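Local coordinates for CheC, inhibitor of MCP methylation / FliN fusion protein (Thermotoga maritima, PDB 4HYN) that is a flagellar rotor protein of the CheC phosphatase family and probably dephosphorylates phosphorylated CheY, the chemotaxis response regulator, at residues G21-T26 with N114-S119; V63-G68 with I132-P137; E70-L75 with F151-D156. All blocks are in the same frame, centred on the assembly; numbering follows the deposited sequence.

Interaction 1 (G21-T26 with N114-S119); sequences GSAATT and NQMMGS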
loop_
_atom_site.group_PDB
_atom_site.type_symbol
_atom_site.label_atom_id
_atom_site.label_comp_id
_atom_site.label_asym_id
_atom_site.label_seq_id
_atom_site.Cartn_x
_atom_site.Cartn_y
_atom_site.Cartn_z
ATOM N N GLY A 21 -3.934 9.329 -0.986
ATOM C CA GLY A 21 -4.977 10.165 -1.547
ATOM C C GLY A 21 -4.472 10.786 -2.835
ATOM O O GLY A 21 -5.233 11.012 -3.767
ATOM N N SER A 22 -3.171 11.064 -2.879
ATOM C CA SER A 22 -2.538 11.636 -4.062
ATOM C C SER A 22 -2.505 10.549 -5.150
ATOM O O SER A 22 -2.784 10.808 -6.323
ATOM C CB SER A 22 -1.121 12.106 -3.713
ATOM O OG SER A 22 -0.598 12.963 -4.708
ATOM N N ALA A 23 -2.224 9.320 -4.732
ATOM C CA ALA A 23 -2.186 8.184 -5.644
ATOM C C ALA A 23 -3.564 7.963 -6.274
ATOM O O ALA A 23 -3.672 7.526 -7.420
ATOM C CB ALA A 23 -1.750 6.938 -4.899
ATOM N N ALA A 24 -4.609 8.282 -5.513
ATOM C CA ALA A 24 -5.987 8.128 -5.964
ATOM C C ALA A 24 -6.362 9.186 -6.991
ATOM O O ALA A 24 -7.105 8.904 -7.940
ATOM C CB ALA A 24 -6.939 8.191 -4.774
ATOM N N THR A 25 -5.828 10.392 -6.802
ATOM C CA THR A 25 -6.093 11.516 -7.692
ATOM C C THR A 25 -5.497 11.331 -9.084
ATOM O O THR A 25 -6.124 11.707 -10.078
ATOM C CB THR A 25 -5.604 12.842 -7.077
ATOM O OG1 THR A 25 -6.357 13.121 -5.889
ATOM C CG2 THR A 25 -5.787 13.992 -8.052
ATOM N N THR A 26 -4.282 10.787 -9.160
ATOM C CA THR A 26 -3.646 10.550 -10.457
ATOM C C THR A 26 -4.359 9.386 -11.137
ATOM O O THR A 26 -4.548 9.380 -12.349
ATOM C CB THR A 26 -2.145 10.212 -10.333
ATOM O OG1 THR A 26 -1.969 9.125 -9.420
ATOM C CG2 THR A 26 -1.363 11.407 -9.851
ATOM N N ASN A 114 2.345 1.661 -10.756
ATOM C CA ASN A 114 3.488 2.493 -11.110
ATOM C C ASN A 114 3.162 3.969 -10.865
ATOM O O ASN A 114 3.885 4.676 -10.162
ATOM C CB ASN A 114 3.810 2.296 -12.595
ATOM C CG ASN A 114 5.284 2.068 -12.852
ATOM O OD1 ASN A 114 5.682 1.001 -13.335
ATOM N ND2 ASN A 114 6.105 3.074 -12.553
ATOM N N GLN A 115 2.051 4.412 -11.441
ATOM C CA GLN A 115 1.600 5.791 -11.327
ATOM C C GLN A 115 1.188 6.169 -9.910
ATOM O O GLN A 115 1.520 7.250 -9.426
ATOM C CB GLN A 115 0.433 6.029 -12.288
ATOM C CG GLN A 115 0.622 7.210 -13.227
ATOM C CD GLN A 115 1.695 6.979 -14.272
ATOM O OE1 GLN A 115 2.100 5.846 -14.531
ATOM N NE2 GLN A 115 2.152 8.059 -14.892
HETATM N N MSE A 116 0.490 5.256 -9.244
HETATM C CA MSE A 116 0.005 5.479 -7.886
HETATM C C MSE A 116 1.072 5.661 -6.822
HETATM O O MSE A 116 1.093 6.672 -6.128
HETATM C CB MSE A 116 -0.930 4.348 -7.463
HETATM C CG MSE A 116 -2.298 4.423 -8.092
HETATM SE SE MSE A 116 -3.466 3.071 -7.379
HETATM C CE MSE A 116 -3.765 2.072 -8.991
HETATM N N MSE A 117 1.921 4.655 -6.662
HETATM C CA MSE A 117 2.977 4.707 -5.664
HETATM C C MSE A 117 4.018 5.775 -5.961
HETATM O O MSE A 117 4.674 6.275 -5.045
HETATM C CB MSE A 117 3.607 3.334 -5.492
HETATM C CG MSE A 117 2.659 2.350 -4.838
HETATM SE SE MSE A 117 3.328 0.569 -4.981
HETATM C CE MSE A 117 4.175 0.434 -3.245
ATOM N N GLY A 118 4.138 6.135 -7.239
ATOM C CA GLY A 118 5.058 7.182 -7.643
ATOM C C GLY A 118 4.565 8.491 -7.045
ATOM O O GLY A 118 5.350 9.305 -6.557
ATOM N N SER A 119 3.248 8.675 -7.067
ATOM C CA SER A 119 2.622 9.860 -6.506
ATOM C C SER A 119 2.712 9.836 -4.983
ATOM O O SER A 119 2.984 10.866 -4.354
ATOM C CB SER A 119 1.163 9.938 -6.935
ATOM O OG SER A 119 1.083 10.123 -8.331
#
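Thr26 of helix 6-30 turns its side chain to Ser119 of helix 103-128. Its CB lies 3.8 Å from Ser119 OG. From there OG1 takes the crowded position between the backbone N and the carbonyl carbon (chi1 53°), which turns it back to 3.1 Å from Ala23 O on its own helix. The same OG1 lies 3.4 Å from Ser119 OG, a weak hydrogen bond across the seam. CG2, the other branch, rests against Ser119 OG at 3.2 Å. Ser119 OG, anti to its own carbonyl carbon, likewise lies 3.1 Å from Gln115 O, one turn earlier, so each hydroxyl proton has both a carbonyl and the opposite hydroxyl within reach. Beside this polar pair Ala23 CB settles 3.1 Å from Met116 O and 3.7 Å from Met116 CB, while the selenomethionine tail leads away. The local axes come within 7.6 Å of each other and cross obliquely, their N-to-C directions 141° apart. As in CheC relatives, this helix pair probably carries the residues used in dephosphorylation. Around the seam, Ala24 of helix 6-30 rests on Ile35 and Ile37 of strand 35-46, and Met117 of helix 103-128 on Asn73 and Leu75 of strand 71-78.

Interaction 2 (V63-G68 with I132-P137); sequences VEYTEG and INISPP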
loop_
_atom_site.group_PDB
_atom_site.type_symbol
_atom_site.label_atom_id
_atom_site.label_comp_id
_atom_site.label_asym_id
_atom_site.label_seq_id
_atom_site.Cartn_x
_atom_site.Cartn_y
_atom_site.Cartn_z
ATOM N N VAL A 63 7.602 -2.212 -3.216
ATOM C CA VAL A 63 8.496 -1.184 -3.688
ATOM C C VAL A 63 9.604 -0.992 -2.637
ATOM O O VAL A 63 9.370 -1.101 -1.429
ATOM C CB VAL A 63 7.681 0.115 -3.964
ATOM C CG1 VAL A 63 7.947 1.189 -2.923
ATOM C CG2 VAL A 63 7.922 0.598 -5.379
ATOM N N GLU A 64 10.826 -0.788 -3.107
ATOM C CA GLU A 64 11.957 -0.602 -2.213
ATOM C C GLU A 64 12.283 0.880 -2.073
ATOM O O GLU A 64 12.433 1.587 -3.071
ATOM C CB GLU A 64 13.169 -1.354 -2.753
ATOM C CG GLU A 64 14.307 -1.513 -1.772
ATOM C CD GLU A 64 14.032 -2.577 -0.736
ATOM O OE1 GLU A 64 14.237 -2.303 0.472
ATOM O OE2 GLU A 64 13.621 -3.691 -1.139
ATOM N N TYR A 65 12.365 1.346 -0.830
ATOM C CA TYR A 65 12.686 2.742 -0.541
ATOM C C TYR A 65 14.188 2.981 -0.467
ATOM O O TYR A 65 14.918 2.213 0.158
ATOM C CB TYR A 65 12.043 3.185 0.773
ATOM C CG TYR A 65 10.582 3.559 0.669
ATOM C CD1 TYR A 65 9.701 3.270 1.706
ATOM C CD2 TYR A 65 10.089 4.233 -0.444
ATOM C CE1 TYR A 65 8.367 3.642 1.645
ATOM C CE2 TYR A 65 8.752 4.611 -0.516
ATOM C CZ TYR A 65 7.897 4.311 0.534
ATOM O OH TYR A 65 6.568 4.665 0.474
ATOM N N THR A 66 14.638 4.070 -1.082
ATOM C CA THR A 66 16.052 4.424 -1.091
ATOM C C THR A 66 16.277 5.911 -0.776
ATOM O O THR A 66 15.442 6.752 -1.109
ATOM C CB THR A 66 16.729 4.010 -2.442
ATOM O OG1 THR A 66 17.925 4.773 -2.648
ATOM C CG2 THR A 66 15.786 4.199 -3.622
ATOM N N GLU A 67 17.403 6.203 -0.117
ATOM C CA GLU A 67 17.814 7.555 0.298
ATOM C C GLU A 67 16.698 8.409 0.888
ATOM O O GLU A 67 15.856 8.941 0.171
ATOM C CB GLU A 67 18.528 8.299 -0.837
ATOM C CG GLU A 67 17.721 8.496 -2.101
ATOM C CD GLU A 67 18.579 8.380 -3.343
ATOM O OE1 GLU A 67 18.664 7.264 -3.908
ATOM O OE2 GLU A 67 19.170 9.402 -3.754
ATOM N N GLY A 68 16.730 8.577 2.202
ATOM C CA GLY A 68 15.686 9.337 2.870
ATOM C C GLY A 68 14.991 8.317 3.741
ATOM O O GLY A 68 14.865 8.495 4.952
ATOM N N ILE A 132 12.673 10.927 -1.348
ATOM C CA ILE A 132 12.561 9.485 -1.210
ATOM C C ILE A 132 12.425 8.865 -2.598
ATOM O O ILE A 132 11.581 9.277 -3.392
ATOM C CB ILE A 132 11.345 9.104 -0.346
ATOM C CG1 ILE A 132 11.451 9.773 1.025
ATOM C CG2 ILE A 132 11.278 7.599 -0.171
ATOM C CD1 ILE A 132 10.175 9.700 1.850
ATOM N N ASN A 133 13.299 7.917 -2.905
ATOM C CA ASN A 133 13.252 7.242 -4.193
ATOM C C ASN A 133 12.673 5.829 -4.075
ATOM O O ASN A 133 12.809 5.171 -3.043
ATOM C CB ASN A 133 14.648 7.199 -4.819
ATOM C CG ASN A 133 15.151 8.578 -5.222
ATOM O OD1 ASN A 133 16.299 8.934 -4.957
ATOM N ND2 ASN A 133 14.282 9.365 -5.862
ATOM N N ILE A 134 12.000 5.379 -5.126
ATOM C CA ILE A 134 11.420 4.042 -5.134
ATOM C C ILE A 134 11.829 3.237 -6.359
ATOM O O ILE A 134 12.008 3.781 -7.450
ATOM C CB ILE A 134 9.867 4.059 -5.068
ATOM C CG1 ILE A 134 9.278 4.789 -6.274
ATOM C CG2 ILE A 134 9.391 4.711 -3.789
ATOM C CD1 ILE A 134 7.763 4.633 -6.397
ATOM N N SER A 135 12.020 1.939 -6.151
ATOM C CA SER A 135 12.358 1.026 -7.231
ATOM C C SER A 135 11.055 0.759 -7.992
ATOM O O SER A 135 9.969 1.073 -7.494
ATOM C CB SER A 135 12.913 -0.283 -6.655
ATOM O OG SER A 135 12.012 -0.888 -5.738
ATOM N N PRO A 136 11.145 0.288 -9.250
ATOM C CA PRO A 136 9.886 0.029 -9.962
ATOM C C PRO A 136 9.105 -1.069 -9.225
ATOM O O PRO A 136 9.683 -2.067 -8.792
ATOM C CB PRO A 136 10.357 -0.404 -11.357
ATOM C CG PRO A 136 11.774 -0.913 -11.127
ATOM C CD PRO A 136 12.311 0.078 -10.130
ATOM N N PRO A 137 7.794 -0.861 -9.018
ATOM C CA PRO A 137 6.942 -1.829 -8.321
ATOM C C PRO A 137 6.908 -3.234 -8.909
ATOM O O PRO A 137 6.575 -3.422 -10.077
ATOM C CB PRO A 137 5.561 -1.156 -8.343
ATOM C CG PRO A 137 5.618 -0.258 -9.531
ATOM C CD PRO A 137 7.011 0.314 -9.437
#
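Tyr65 lays the edge of its ring along Ile134, its CE2 3.3 Å from Ile134 CG2, the two side chains running side by side in the same direction. CG sits beside the backbone N (chi1 -81°), and CD2 comes within 3.6 Å of Ile132 CG2, a slanting approach from the next residue but one. An alanine at Tyr65 would lose the ring that joins these two isoleucine methyls and would probably leave this part of the sheet less well packed. Thr66 and Asn133 form the neighbouring hydrogen-bonded pair. Thr66 N donates to Asn133 O at 2.9 Å from above the carbonyl plane, whereas the return bond, Asn133 N to Thr66 O at 3.0 Å, lies in the plane and is nearly straight at 167°. Toward the prolines a hydroxyl stands in for a carbonyl: Ser135 N still reaches Glu64 O at 3.1 Å, but Glu64 N is accepted by Ser135 OG at 2.9 Å, while Ser135 O faces Val63 CG2. Strand 57-66 thereby receives strand 133-143, an outermost strand of this antiparallel six-stranded sheet, and Ile134 turns to Ala121 of helix 103-128, the helix-on-sheet layering of the CheC-like fold.

Interaction 3 (E70-L75 with F151-D156); sequences EGLNVL and FPPVTD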
loop_
_atom_site.group_PDB
_atom_site.type_symbol
_atom_site.label_atom_id
_atom_site.label_comp_id
_atom_site.label_asym_id
_atom_site.label_seq_id
_atom_site.Cartn_x
_atom_site.Cartn_y
_atom_site.Cartn_z
ATOM N N GLU A 70 14.638 3.819 3.972
ATOM C CA GLU A 70 15.161 2.541 3.498
ATOM C C GLU A 70 14.294 1.421 4.026
ATOM O O GLU A 70 14.103 1.281 5.227
ATOM C CB GLU A 70 16.608 2.333 3.955
ATOM C CG GLU A 70 17.623 3.217 3.238
ATOM C CD GLU A 70 19.016 3.150 3.847
ATOM O OE1 GLU A 70 19.268 2.249 4.682
ATOM O OE2 GLU A 70 19.862 4.009 3.490
ATOM N N GLY A 71 13.754 0.627 3.119
ATOM C CA GLY A 71 12.916 -0.468 3.543
ATOM C C GLY A 71 11.950 -0.922 2.478
ATOM O O GLY A 71 11.822 -0.304 1.410
ATOM N N LEU A 72 11.268 -2.020 2.788
ATOM C CA LEU A 72 10.301 -2.611 1.892
ATOM C C LEU A 72 8.896 -2.097 2.202
ATOM O O LEU A 72 8.502 -1.986 3.358
ATOM C CB LEU A 72 10.363 -4.131 2.012
ATOM C CG LEU A 72 9.635 -4.946 0.954
ATOM C CD1 LEU A 72 10.259 -4.720 -0.422
ATOM C CD2 LEU A 72 9.707 -6.403 1.348
ATOM N N ASN A 73 8.165 -1.755 1.150
ATOM C CA ASN A 73 6.806 -1.240 1.252
ATOM C C ASN A 73 5.961 -2.210 0.425
ATOM O O ASN A 73 6.137 -2.329 -0.789
ATOM C CB ASN A 73 6.762 0.187 0.681
ATOM C CG ASN A 73 5.383 0.844 0.786
ATOM O OD1 ASN A 73 5.195 1.972 0.322
ATOM N ND2 ASN A 73 4.422 0.153 1.387
ATOM N N VAL A 74 5.044 -2.896 1.098
ATOM C CA VAL A 74 4.204 -3.895 0.459
ATOM C C VAL A 74 2.720 -3.574 0.432
ATOM O O VAL A 74 2.149 -3.156 1.437
ATOM C CB VAL A 74 4.389 -5.269 1.160
ATOM C CG1 VAL A 74 3.445 -6.316 0.571
ATOM C CG2 VAL A 74 5.833 -5.725 1.039
ATOM N N LEU A 75 2.108 -3.783 -0.732
ATOM C CA LEU A 75 0.676 -3.582 -0.920
ATOM C C LEU A 75 0.058 -4.948 -1.195
ATOM O O LEU A 75 0.569 -5.712 -2.019
ATOM C CB LEU A 75 0.391 -2.655 -2.102
ATOM C CG LEU A 75 0.633 -1.154 -1.954
ATOM C CD1 LEU A 75 0.052 -0.448 -3.173
ATOM C CD2 LEU A 75 -0.037 -0.644 -0.685
ATOM N N PHE A 151 5.464 -14.273 3.554
ATOM C CA PHE A 151 5.179 -12.881 3.249
ATOM C C PHE A 151 6.535 -12.178 2.997
ATOM O O PHE A 151 7.552 -12.538 3.615
ATOM C CB PHE A 151 4.449 -12.239 4.439
ATOM C CG PHE A 151 3.771 -10.947 4.107
ATOM C CD1 PHE A 151 4.438 -9.735 4.249
ATOM C CD2 PHE A 151 2.464 -10.937 3.639
ATOM C CE1 PHE A 151 3.811 -8.532 3.926
ATOM C CE2 PHE A 151 1.834 -9.746 3.316
ATOM C CZ PHE A 151 2.512 -8.541 3.461
ATOM N N PRO A 152 6.588 -11.227 2.036
ATOM C CA PRO A 152 7.841 -10.513 1.744
ATOM C C PRO A 152 8.508 -10.010 3.038
ATOM O O PRO A 152 7.829 -9.583 3.978
ATOM C CB PRO A 152 7.367 -9.370 0.859
ATOM C CG PRO A 152 6.283 -10.009 0.065
ATOM C CD PRO A 152 5.512 -10.775 1.130
ATOM N N PRO A 153 9.849 -10.056 3.100
ATOM C CA PRO A 153 10.586 -9.613 4.293
ATOM C C PRO A 153 10.579 -8.107 4.622
ATOM O O PRO A 153 11.595 -7.412 4.503
ATOM C CB PRO A 153 11.994 -10.148 4.033
ATOM C CG PRO A 153 12.131 -9.955 2.522
ATOM C CD PRO A 153 10.767 -10.415 1.999
ATOM N N VAL A 154 9.428 -7.613 5.057
ATOM C CA VAL A 154 9.294 -6.214 5.449
ATOM C C VAL A 154 10.244 -5.975 6.636
ATOM O O VAL A 154 10.825 -4.906 6.799
ATOM C CB VAL A 154 7.839 -5.921 5.850
ATOM C CG1 VAL A 154 7.688 -4.484 6.301
ATOM C CG2 VAL A 154 6.920 -6.206 4.666
ATOM N N THR A 155 10.425 -7.024 7.423
ATOM C CA THR A 155 11.310 -7.038 8.575
ATOM C C THR A 155 12.191 -8.277 8.354
ATOM O O THR A 155 11.833 -9.154 7.561
ATOM C CB THR A 155 10.481 -7.177 9.871
ATOM O OG1 THR A 155 10.291 -5.887 10.465
ATOM C CG2 THR A 155 11.149 -8.096 10.857
ATOM N N ASP A 156 13.341 -8.338 9.017
ATOM C CA ASP A 156 14.250 -9.479 8.873
ATOM C C ASP A 156 14.233 -10.473 10.048
ATOM O O ASP A 156 15.079 -11.360 10.122
ATOM C CB ASP A 156 15.684 -8.984 8.628
ATOM C CG ASP A 156 16.285 -8.255 9.839
ATOM O OD1 ASP A 156 15.526 -7.706 10.677
ATOM O OD2 ASP A 156 17.533 -8.227 9.945
HETATM O O HOH W 1 12.348 -3.076 5.479
#
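No direct hydrogen bond joins residues 70-75 to residues 151-156: the polar link runs through a single water, and the rest is van der Waals packing, mostly between apolar side chains. The loop is shaped by an inverse gamma turn centred on Pro153, closed by Val154 N donating to Pro152 O at 2.8 Å, and it lies against strand 71-78 in the antiparallel sheet of the CheC-like fold. The turn presents Pro152 and Val154 together to the strand. Leu72 meets them with one branch: with CG anti to the backbone N (chi1 -168°), CD2 comes to 3.8 Å from Pro152 CB, the two side chains crossing at about a right angle. Val74 divides its work between two methyls. CG1 reaches tip to tip toward the Phe151 ring, 3.8 Å from CZ, and CG2 meets Val154 CG2 at 3.8 Å. The ring is flanked within its own loop by Pro152 CD, 3.4 Å above one face, and by Val154 CG2 in plane at its edge. Phe151 and Val154 also touch Val182 on strand 177-184, so the loop spans two neighbouring strands. Asn73 and Leu75 point away from it and meet Met117 of helix 103-128 instead. The water accepts from Leu72 N at 3.1 Å and donates to Val154 O at 2.7 Å.

The three contacts step through the layers of one fold. Interaction 1 joins two helices, interaction 2 joins two strands within the sheet, and interaction 3 lays a loop on the sheet's far face, so that interactions 1 and 3 fall on opposite sides of the chain's centre. Each is partly buried, with exposed residues at its margin, yet the chemistry differs: small side chains and hydroxyls in the first, mainly backbone hydrogen bonds, with a tyrosine packed on isoleucines, in the second, methyl and ring packing with one water in the third. Met117, on the helix of interaction 1 but turned away from its partner, touches Val63 of interaction 2 and Leu75 of interaction 3. Interactions 2 and 3 lie on neighbouring strands, 57-66 and 71-78.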